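Thioredoxin reductase (Streptomyces clavuligerus, PDB 4NTD) contains FAD and catalyses disulfide bond formation in natural sulfur products, holomycin among them. Local coordinates at residues Leu178-Gly183 with Val253-Arg258; Leu200-Leu205 with Val222-Val227; Thr132-Val137 with His321-Glu326. All blocks are in the same frame, centred on the assembly; numbering follows the deposited sequence. Where two conformers were deposited one is given.

Interaction 1 of 3, residues Leu178-Gly183 with Val253-Arg258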
loop_
_atom_site.group_PDB
_atom_site.type_symbol
_atom_site.label_atom_id
_atom_site.label_comp_id
_atom_site.label_asym_id
_atom_site.label_seq_id
_atom_site.Cartn_x
_atom_site.Cartn_y
_atom_site.Cartn_z
ATOM N N LEU A 178 -4.810 -9.573 -28.185
ATOM C CA LEU A 178 -4.320 -10.805 -28.810
ATOM C C LEU A 178 -4.684 -12.016 -27.959
ATOM O O LEU A 178 -4.505 -12.000 -26.741
ATOM C CB LEU A 178 -2.802 -10.758 -29.007
ATOM C CG LEU A 178 -2.223 -9.548 -29.743
ATOM C CD1 LEU A 178 -0.727 -9.733 -29.944
ATOM C CD2 LEU A 178 -2.912 -9.323 -31.080
ATOM N N GLY A 179 -5.180 -13.069 -28.604
ATOM C CA GLY A 179 -5.568 -14.297 -27.907
ATOM C C GLY A 179 -4.389 -15.215 -27.640
ATOM O O GLY A 179 -4.368 -16.359 -28.097
ATOM N N THR A 180 -3.418 -14.712 -26.880
ATOM C CA THR A 180 -2.170 -15.425 -26.607
ATOM C C THR A 180 -2.107 -15.974 -25.177
ATOM O O THR A 180 -1.095 -16.554 -24.776
ATOM C CB THR A 180 -0.963 -14.493 -26.836
ATOM O OG1 THR A 180 -1.119 -13.304 -26.050
ATOM C CG2 THR A 180 -0.854 -14.109 -28.305
ATOM N N SER A 181 -3.191 -15.796 -24.423
ATOM C CA SER A 181 -3.260 -16.202 -23.020
ATOM C C SER A 181 -4.690 -16.611 -22.665
ATOM O O SER A 181 -5.639 -16.098 -23.263
ATOM C CB SER A 181 -2.813 -15.040 -22.122
ATOM O OG SER A 181 -3.293 -15.182 -20.795
ATOM N N PRO A 182 -4.856 -17.524 -21.686
ATOM C CA PRO A 182 -6.207 -17.859 -21.218
ATOM C C PRO A 182 -6.977 -16.673 -20.623
ATOM O O PRO A 182 -8.198 -16.741 -20.511
ATOM C CB PRO A 182 -5.963 -18.917 -20.135
ATOM C CG PRO A 182 -4.610 -19.465 -20.412
ATOM C CD PRO A 182 -3.824 -18.353 -21.037
ATOM N N GLY A 183 -6.271 -15.612 -20.234
ATOM C CA GLY A 183 -6.909 -14.415 -19.689
ATOM C C GLY A 183 -7.384 -13.400 -20.720
ATOM O O GLY A 183 -7.955 -12.374 -20.354
ATOM N N VAL A 253 -2.722 -2.196 -28.948
ATOM C CA VAL A 253 -3.000 -3.620 -28.764
ATOM C C VAL A 253 -2.574 -4.049 -27.361
ATOM O O VAL A 253 -1.523 -3.635 -26.868
ATOM C CB VAL A 253 -2.300 -4.477 -29.845
ATOM C CG1 VAL A 253 -2.413 -5.963 -29.534
ATOM C CG2 VAL A 253 -2.904 -4.189 -31.213
ATOM N N PHE A 254 -3.414 -4.859 -26.723
ATOM C CA PHE A 254 -3.153 -5.362 -25.381
ATOM C C PHE A 254 -2.927 -6.870 -25.384
ATOM O O PHE A 254 -3.485 -7.599 -26.208
ATOM C CB PHE A 254 -4.316 -5.021 -24.443
ATOM C CG PHE A 254 -4.385 -3.569 -24.062
ATOM C CD1 PHE A 254 -3.906 -3.136 -22.832
ATOM C CD2 PHE A 254 -4.935 -2.634 -24.927
ATOM C CE1 PHE A 254 -3.973 -1.799 -22.473
ATOM C CE2 PHE A 254 -5.001 -1.295 -24.577
ATOM C CZ PHE A 254 -4.521 -0.877 -23.348
ATOM N N VAL A 255 -2.095 -7.323 -24.452
ATOM C CA VAL A 255 -1.883 -8.744 -24.200
ATOM C C VAL A 255 -1.923 -8.994 -22.698
ATOM O O VAL A 255 -1.753 -8.066 -21.906
ATOM C CB VAL A 255 -0.531 -9.241 -24.763
ATOM C CG1 VAL A 255 -0.481 -9.059 -26.270
ATOM C CG2 VAL A 255 0.646 -8.527 -24.104
ATOM N N VAL A 256 -2.166 -10.244 -22.318
ATOM C CA VAL A 256 -1.955 -10.688 -20.948
ATOM C C VAL A 256 -0.689 -11.541 -20.960
ATOM O O VAL A 256 -0.723 -12.695 -21.390
ATOM C CB VAL A 256 -3.144 -11.509 -20.407
ATOM C CG1 VAL A 256 -2.879 -11.942 -18.971
ATOM C CG2 VAL A 256 -4.429 -10.697 -20.485
ATOM N N PRO A 257 0.446 -10.969 -20.518
ATOM C CA PRO A 257 1.672 -11.766 -20.496
ATOM C C PRO A 257 1.603 -12.906 -19.490
ATOM O O PRO A 257 0.751 -12.887 -18.598
ATOM C CB PRO A 257 2.745 -10.760 -20.044
ATOM C CG PRO A 257 2.141 -9.408 -20.210
ATOM C CD PRO A 257 0.670 -9.599 -20.023
ATOM N N ARG A 258 2.471 -13.902 -19.651
ATOM C CA ARG A 258 2.705 -14.868 -18.583
ATOM C C ARG A 258 3.580 -14.151 -17.566
ATOM O O ARG A 258 4.731 -13.812 -17.853
ATOM C CB ARG A 258 3.387 -16.149 -19.079
ATOM C CG ARG A 258 3.720 -17.123 -17.952
ATOM C CD ARG A 258 4.266 -18.457 -18.443
ATOM N NE ARG A 258 4.769 -19.260 -17.328
ATOM C CZ ARG A 258 6.048 -19.581 -17.147
ATOM N NH1 ARG A 258 6.963 -19.187 -18.020
ATOM N NH2 ARG A 258 6.410 -20.308 -16.100
HETATM O O HOH W 1 -3.160 -12.129 -24.229
HETATM O O HOH W 2 0.392 -13.289 -23.924
HETATM O O HOH W 3 -0.985 -15.187 -19.461
#
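V256 meets the loop 178-183 with both of its methyl groups, and L178 lies across V253 and beside V255. Together V256 and L178 show how two parallel strand ends stay joined after their backbones part. L178 crosses V253 at about a right angle, and its branch carbon CG rests 3.6 Å from V253 CG1. Alongside V255 it runs in the same direction, with L178 CD1 3.7 Å from V255 CG1. The last direct backbone link lies here: L178 N donates to F254 O at 3.1 Å, nearly in line with the carbonyl bond (C=O...N 177°).

Beyond it, water takes over the pairing. One water accepts from V256 N, donates to L178 O and also bonds T180 OG1; two others donate to V256 O, one also bonding T180 OG1 and the other S181 OG. V256 has CG1 anti to its backbone N (chi1 -180°), which brings CG1 to 3.7 Å from S181 OG, while CG2 approaches G183 O at 3.9 Å. S181 OG also accepts from G183 N at 3.1 Å, a capping bond just before the turn into helix 184-191.

The loop thus leads from strand 175-178 into helix 184-191, a strand-turn-helix step probably corresponding to the turn that binds the pyridine nucleotide in related reductases. F254, directed away from the loop, packs on H187 and L191 of that helix, and V256 also touches H187. Along its other edge, strand 252-254 is bonded by L160 of strand 159-160 through V253 and V255, and so lies between that strand and 175-178.

Interaction 2 of 3, residues Leu200-Leu205 with Val222-Val227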
loop_
_atom_site.group_PDB
_atom_site.type_symbol
_atom_site.label_atom_id
_atom_site.label_comp_id
_atom_site.label_asym_id
_atom_site.label_seq_id
_atom_site.Cartn_x
_atom_site.Cartn_y
_atom_site.Cartn_z
ATOM N N LEU A 200 -11.167 -8.687 -30.220
ATOM C CA LEU A 200 -10.352 -9.827 -29.808
ATOM C C LEU A 200 -9.870 -10.579 -31.040
ATOM O O LEU A 200 -10.677 -11.052 -31.838
ATOM C CB LEU A 200 -11.144 -10.774 -28.901
ATOM C CG LEU A 200 -10.443 -12.075 -28.480
ATOM C CD1 LEU A 200 -9.197 -11.790 -27.655
ATOM C CD2 LEU A 200 -11.390 -12.984 -27.715
ATOM N N PHE A 201 -8.553 -10.679 -31.189
ATOM C CA PHE A 201 -7.950 -11.530 -32.208
ATOM C C PHE A 201 -7.793 -12.911 -31.578
ATOM O O PHE A 201 -6.895 -13.124 -30.763
ATOM C CB PHE A 201 -6.614 -10.941 -32.663
ATOM C CG PHE A 201 -6.749 -9.590 -33.308
ATOM C CD1 PHE A 201 -7.007 -9.481 -34.668
ATOM C CD2 PHE A 201 -6.652 -8.426 -32.554
ATOM C CE1 PHE A 201 -7.147 -8.240 -35.267
ATOM C CE2 PHE A 201 -6.792 -7.183 -33.148
ATOM C CZ PHE A 201 -7.041 -7.089 -34.507
ATOM N N ARG A 202 -8.670 -13.847 -31.936
ATOM C CA ARG A 202 -8.733 -15.134 -31.235
ATOM C C ARG A 202 -7.418 -15.911 -31.263
ATOM O O ARG A 202 -7.064 -16.546 -30.272
ATOM C CB ARG A 202 -9.859 -16.021 -31.770
ATOM C CG ARG A 202 -10.054 -17.284 -30.941
ATOM C CD ARG A 202 -11.288 -18.068 -31.355
ATOM N NE ARG A 202 -11.093 -18.820 -32.590
ATOM C CZ ARG A 202 -10.698 -20.088 -32.640
ATOM N NH1 ARG A 202 -10.445 -20.754 -31.521
ATOM N NH2 ARG A 202 -10.553 -20.691 -33.812
ATOM N N HIS A 203 -6.705 -15.873 -32.389
ATOM C CA HIS A 203 -5.380 -16.509 -32.471
ATOM C C HIS A 203 -5.427 -17.999 -32.087
ATOM O O HIS A 203 -4.503 -18.521 -31.461
ATOM C CB HIS A 203 -4.396 -15.739 -31.572
ATOM C CG HIS A 203 -2.955 -16.054 -31.824
ATOM N ND1 HIS A 203 -2.370 -15.903 -33.060
ATOM C CD2 HIS A 203 -1.974 -16.481 -30.994
ATOM C CE1 HIS A 203 -1.095 -16.237 -32.989
ATOM N NE2 HIS A 203 -0.828 -16.591 -31.744
ATOM N N GLY A 204 -6.520 -18.672 -32.445
ATOM C CA GLY A 204 -6.711 -20.085 -32.100
ATOM C C GLY A 204 -6.914 -20.400 -30.622
ATOM O O GLY A 204 -6.816 -21.562 -30.219
ATOM N N LEU A 205 -7.192 -19.380 -29.811
ATOM C CA LEU A 205 -7.550 -19.579 -28.406
ATOM C C LEU A 205 -8.886 -20.311 -28.315
ATOM O O LEU A 205 -9.832 -19.961 -29.022
ATOM C CB LEU A 205 -7.659 -18.223 -27.702
ATOM C CG LEU A 205 -7.826 -18.179 -26.184
ATOM C CD1 LEU A 205 -6.603 -18.756 -25.485
ATOM C CD2 LEU A 205 -8.060 -16.738 -25.754
ATOM N N VAL A 222 -14.932 -10.807 -32.477
ATOM C CA VAL A 222 -13.858 -11.790 -32.429
ATOM C C VAL A 222 -13.430 -12.097 -33.857
ATOM O O VAL A 222 -14.207 -12.641 -34.640
ATOM C CB VAL A 222 -14.285 -13.093 -31.727
ATOM C CG1 VAL A 222 -13.099 -14.041 -31.582
ATOM C CG2 VAL A 222 -14.893 -12.799 -30.363
ATOM N N ILE A 223 -12.196 -11.733 -34.187
ATOM C CA ILE A 223 -11.652 -11.959 -35.518
ATOM C C ILE A 223 -10.811 -13.232 -35.492
ATOM O O ILE A 223 -9.909 -13.372 -34.664
ATOM C CB ILE A 223 -10.842 -10.737 -35.999
ATOM C CG1 ILE A 223 -11.785 -9.527 -36.099
ATOM C CG2 ILE A 223 -10.167 -11.022 -37.336
ATOM C CD1 ILE A 223 -11.144 -8.249 -36.584
ATOM N N GLU A 224 -11.129 -14.161 -36.392
ATOM C CA GLU A 224 -10.456 -15.461 -36.497
ATOM C C GLU A 224 -9.173 -15.347 -37.301
ATOM O O GLU A 224 -9.085 -14.515 -38.205
ATOM C CB GLU A 224 -11.359 -16.478 -37.207
ATOM C CG GLU A 224 -12.511 -17.000 -36.372
ATOM C CD GLU A 224 -12.041 -17.854 -35.213
ATOM O OE1 GLU A 224 -11.194 -18.744 -35.434
ATOM O OE2 GLU A 224 -12.519 -17.637 -34.082
ATOM N N GLY A 225 -8.199 -16.200 -36.992
ATOM C CA GLY A 225 -6.959 -16.284 -37.760
ATOM C C GLY A 225 -5.710 -16.158 -36.912
ATOM O O GLY A 225 -5.714 -15.507 -35.870
ATOM N N THR A 226 -4.633 -16.789 -37.370
ATOM C CA THR A 226 -3.331 -16.662 -36.728
ATOM C C THR A 226 -2.779 -15.256 -36.978
ATOM O O THR A 226 -2.698 -14.809 -38.118
ATOM C CB THR A 226 -2.342 -17.718 -37.266
ATOM O OG1 THR A 226 -2.896 -19.028 -37.087
ATOM C CG2 THR A 226 -0.996 -17.636 -36.551
ATOM N N VAL A 227 -2.429 -14.561 -35.900
ATOM C CA VAL A 227 -1.803 -13.247 -35.968
ATOM C C VAL A 227 -0.351 -13.423 -36.412
ATOM O O VAL A 227 0.403 -14.168 -35.783
ATOM C CB VAL A 227 -1.851 -12.532 -34.598
ATOM C CG1 VAL A 227 -1.076 -11.220 -34.640
ATOM C CG2 VAL A 227 -3.294 -12.291 -34.171
HETATM O O HOH W 4 -7.073 -13.689 -34.586
HETATM O O HOH W 5 -8.426 -17.952 -34.758
#
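H203 and V227 touch where the two strands of a beta-alpha-beta crossover end; helix 209-217 connects strand 198-201 to strand 222-223, the outermost strand of a parallel, Rossmann-type sheet. The strands pair briefly: I223 N donates to L200 O, R202 N donates to I223 O, and both chains then leave the sheet. The first makes a type I' turn from R202 to L205, with H203 and G204 at its positive-phi centre.

The side chain of H203 reaches across to 222-227. Its CB lies 3.5 Å from G179 O of the neighbouring loop. CG stands anti to the backbone N (chi1 -165°), and from there the ring reaches V227 beside one edge. ND1 accepts a bond from V227 N at 3.1 Å, with the donor close to the ring plane; ND1 therefore acts as acceptor, and a neutral ring would probably carry its proton on NE2. Next along the ring, CE1 meets T226 CG2 at 3.8 Å. CD2 turns to T180, whose CG2 is also 3.8 Å away.

Deeper in, F201 extends the apolar side: its CB packs against V227 CG2 at 3.9 Å, and strands 236-242 and 247-249 cover the ring. On the other face L200 and V222 pack against L215 of helix 209-217, and R202 CB reaches V222 CG1 from the turn. A salt bridge is also modelled between R202 and E224, but each residue has two conformers and one contact is implausibly short, so its detail is doubtful. Where the backbones have separated, a single water accepts from H203 N and donates to I223 O and to G225 O, the latter at 2.6 Å.

Interaction 3 of 3, residues Thr132-Val137 with His321-Glu326. With GSH (glutathione), chain B.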
loop_
_atom_site.group_PDB
_atom_site.type_symbol
_atom_site.label_atom_id
_atom_site.label_comp_id
_atom_site.label_asym_id
_atom_site.label_seq_id
_atom_site.Cartn_x
_atom_site.Cartn_y
_atom_site.Cartn_z
ATOM N N THR A 132 23.752 -10.189 7.192
ATOM C CA THR A 132 22.651 -9.328 7.635
ATOM C C THR A 132 21.693 -10.046 8.588
ATOM O O THR A 132 21.574 -11.272 8.557
ATOM C CB THR A 132 21.865 -8.775 6.422
ATOM O OG1 THR A 132 20.854 -7.859 6.866
ATOM C CG2 THR A 132 21.218 -9.899 5.613
ATOM N N ARG A 133 21.007 -9.276 9.430
ATOM C CA ARG A 133 20.030 -9.843 10.362
ATOM C C ARG A 133 18.725 -10.225 9.664
ATOM O O ARG A 133 18.087 -11.209 10.042
ATOM C CB ARG A 133 19.740 -8.867 11.509
ATOM C CG ARG A 133 20.956 -8.540 12.358
ATOM C CD ARG A 133 20.620 -7.549 13.461
ATOM N NE ARG A 133 19.830 -8.156 14.526
ATOM C CZ ARG A 133 19.300 -7.488 15.552
ATOM N NH1 ARG A 133 19.456 -6.173 15.663
ATOM N NH2 ARG A 133 18.598 -8.140 16.469
ATOM N N ARG A 134 18.335 -9.445 8.656
ATOM C CA ARG A 134 17.051 -9.618 7.972
ATOM C C ARG A 134 17.178 -9.367 6.471
ATOM O O ARG A 134 18.121 -8.710 6.019
ATOM C CB ARG A 134 16.016 -8.651 8.549
ATOM C CG ARG A 134 15.718 -8.826 10.031
ATOM C CD ARG A 134 14.994 -10.132 10.305
ATOM N NE ARG A 134 14.549 -10.235 11.693
ATOM C CZ ARG A 134 15.299 -10.641 12.719
ATOM N NH1 ARG A 134 16.571 -10.996 12.550
ATOM N NH2 ARG A 134 14.767 -10.687 13.935
ATOM N N VAL A 135 16.218 -9.889 5.710
ATOM C CA VAL A 135 16.155 -9.687 4.262
ATOM C C VAL A 135 14.739 -9.295 3.839
ATOM O O VAL A 135 13.760 -9.868 4.322
ATOM C CB VAL A 135 16.581 -10.961 3.495
ATOM C CG1 VAL A 135 16.418 -10.780 1.988
ATOM C CG2 VAL A 135 18.020 -11.322 3.831
ATOM N N VAL A 136 14.647 -8.307 2.949
ATOM C CA VAL A 136 13.403 -7.974 2.258
ATOM C C VAL A 136 13.618 -8.253 0.775
ATOM O O VAL A 136 14.511 -7.670 0.157
ATOM C CB VAL A 136 13.008 -6.493 2.446
ATOM C CG1 VAL A 136 11.729 -6.173 1.677
ATOM C CG2 VAL A 136 12.842 -6.167 3.925
ATOM N N VAL A 137 12.812 -9.152 0.214
ATOM C CA VAL A 137 12.880 -9.478 -1.211
ATOM C C VAL A 137 11.802 -8.682 -1.944
ATOM O O VAL A 137 10.608 -8.859 -1.693
ATOM C CB VAL A 137 12.701 -10.991 -1.457
ATOM C CG1 VAL A 137 12.752 -11.310 -2.947
ATOM C CG2 VAL A 137 13.769 -11.778 -0.708
ATOM N N HIS A 321 9.622 -3.766 14.270
ATOM C CA HIS A 321 8.956 -4.199 15.501
ATOM C C HIS A 321 9.522 -5.509 16.021
ATOM O O HIS A 321 9.789 -5.648 17.215
ATOM C CB HIS A 321 7.450 -4.347 15.282
ATOM C CG HIS A 321 6.670 -3.163 15.739
ATOM N ND1 HIS A 321 5.708 -3.245 16.720
ATOM C CD2 HIS A 321 6.738 -1.860 15.381
ATOM C CE1 HIS A 321 5.204 -2.045 16.932
ATOM N NE2 HIS A 321 5.809 -1.186 16.129
ATOM N N GLN A 322 9.711 -6.466 15.122
ATOM C CA GLN A 322 10.193 -7.774 15.531
ATOM C C GLN A 322 11.696 -7.754 15.842
ATOM O O GLN A 322 12.155 -8.514 16.696
ATOM C CB GLN A 322 9.828 -8.836 14.492
ATOM C CG GLN A 322 9.822 -10.247 15.061
ATOM C CD GLN A 322 11.208 -10.856 15.130
ATOM O OE1 GLN A 322 12.081 -10.521 14.331
ATOM N NE2 GLN A 322 11.423 -11.740 16.097
ATOM N N LEU A 323 12.455 -6.881 15.177
ATOM C CA LEU A 323 13.862 -6.669 15.544
ATOM C C LEU A 323 13.981 -6.123 16.966
ATOM O O LEU A 323 14.867 -6.533 17.711
ATOM C CB LEU A 323 14.578 -5.723 14.568
ATOM C CG LEU A 323 15.231 -6.332 13.327
ATOM C CD1 LEU A 323 15.874 -5.228 12.501
ATOM C CD2 LEU A 323 16.266 -7.387 13.692
ATOM N N VAL A 324 13.091 -5.203 17.336
ATOM C CA VAL A 324 13.055 -4.698 18.710
ATOM C C VAL A 324 12.774 -5.846 19.682
ATOM O O VAL A 324 13.444 -5.967 20.705
ATOM C CB VAL A 324 12.015 -3.570 18.893
ATOM C CG1 VAL A 324 11.829 -3.236 20.370
ATOM C CG2 VAL A 324 12.440 -2.327 18.125
ATOM N N ASP A 325 11.800 -6.695 19.356
ATOM C CA ASP A 325 11.495 -7.856 20.198
ATOM C C ASP A 325 12.738 -8.731 20.398
ATOM O O ASP A 325 12.998 -9.198 21.507
ATOM C CB ASP A 325 10.350 -8.689 19.608
ATOM C CG ASP A 325 9.009 -7.968 19.646
ATOM O OD1 ASP A 325 8.086 -8.405 18.929
ATOM O OD2 ASP A 325 8.865 -6.972 20.386
ATOM N N GLU A 326 13.510 -8.936 19.332
ATOM C CA GLU A 326 14.763 -9.688 19.434
ATOM C C GLU A 326 15.821 -8.926 20.242
ATOM O O GLU A 326 16.511 -9.522 21.071
ATOM C CB GLU A 326 15.314 -10.041 18.049
ATOM C CG GLU A 326 16.467 -11.035 18.099
ATOM C CD GLU A 326 17.093 -11.284 16.743
ATOM O OE1 GLU A 326 16.370 -11.694 15.812
ATOM O OE2 GLU A 326 18.315 -11.073 16.614
HETATM N N1 GSH B . 0.940 -0.791 16.170
HETATM C CA1 GSH B . 2.118 -1.090 16.985
HETATM C C1 GSH B . 1.892 -2.460 17.653
HETATM O O11 GSH B . 1.205 -2.460 18.704
HETATM O O12 GSH B . 2.405 -3.471 17.110
HETATM C CB1 GSH B . 2.292 -0.097 18.109
HETATM C CG1 GSH B . 3.638 0.624 18.051
HETATM C CD1 GSH B . 3.647 1.550 16.838
HETATM O OE1 GSH B . 4.245 1.252 15.806
HETATM N N2 GSH B . 3.057 2.727 17.066
HETATM C CA2 GSH B . 2.923 3.767 16.041
HETATM C C2 GSH B . 1.730 3.443 15.245
HETATM O O2 GSH B . 0.880 2.615 15.575
HETATM C CB2 GSH B . 3.898 3.624 14.870
HETATM S SG2 GSH B . 4.912 5.045 14.296
HETATM N N3 GSH B . 1.834 4.063 14.085
HETATM C CA3 GSH B . 0.949 3.771 13.040
HETATM C C3 GSH B . 0.046 4.933 12.545
HETATM O O31 GSH B . 0.311 6.217 12.930
HETATM O O32 GSH B . -0.924 4.692 11.713
HETATM O O HOH W 6 19.502 -11.189 14.146
HETATM O O HOH W 7 12.359 -8.618 12.104
HETATM O O HOH W 8 12.079 -11.527 11.898
#
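R134 NH2 is gripped by two oxygens of the 321-326 part of helix 305-338, Q322 OE1 and E326 OE1, each 2.7 Å from it. Both lie near the guanidinium plane, yet they are met differently: R134 NH2 approaches Q322 OE1 on a lone pair in the amide plane but comes to E326 OE1 from above the carboxylate. The other carboxylate oxygen, E326 OE2, takes R133 NH2 at 3.0 Å, so one glutamate bridges two successive arginines. R134 NH1 turns back to R133 O at 2.9 Å, which helps fix the rotation of its guanidinium. A single methyl, L323 CD2, sits over the centres of both guanidinium groups, 3.5 Å above each plane. One water, and a second more weakly held by NE, link R134 NE to Q322 OE1; another joins R133 NE to E326 OE2.

At the far end of the segment, H321 NE2 donates to OE1 of a glutathione at 2.9 Å, a ligand also bound by R65 of the second subunit; D325 forms a salt bridge with R186 of that subunit. The whole is a salt-bridge network linking strand 134-137 of the parallel, Rossmann-type FAD-binding sheet to the C-terminal helix 305-338, whose 321-326 part runs nearly antiparallel to that strand.

Overall arrangement
From the N terminus the chain first passes 132-137, the opening half of interaction 3, then 178-183 of interaction 1 and 200-205 of interaction 2. The loops close in reverse order, at 222-227, 253-258 and 321-326, so the three contacts nest without crossing. Interactions 1 and 2 both reach the same parallel sheet, at the ends of its strands, their centres 11 Å apart, and join directly where G179 N probably bonds F201 O. Interaction 3 lies on the opposite side of the chain's centre, 39 Å from interaction 1 and 51 Å from interaction 2, centre to centre. It holds the last helix to the other parallel sheet after the chain has returned.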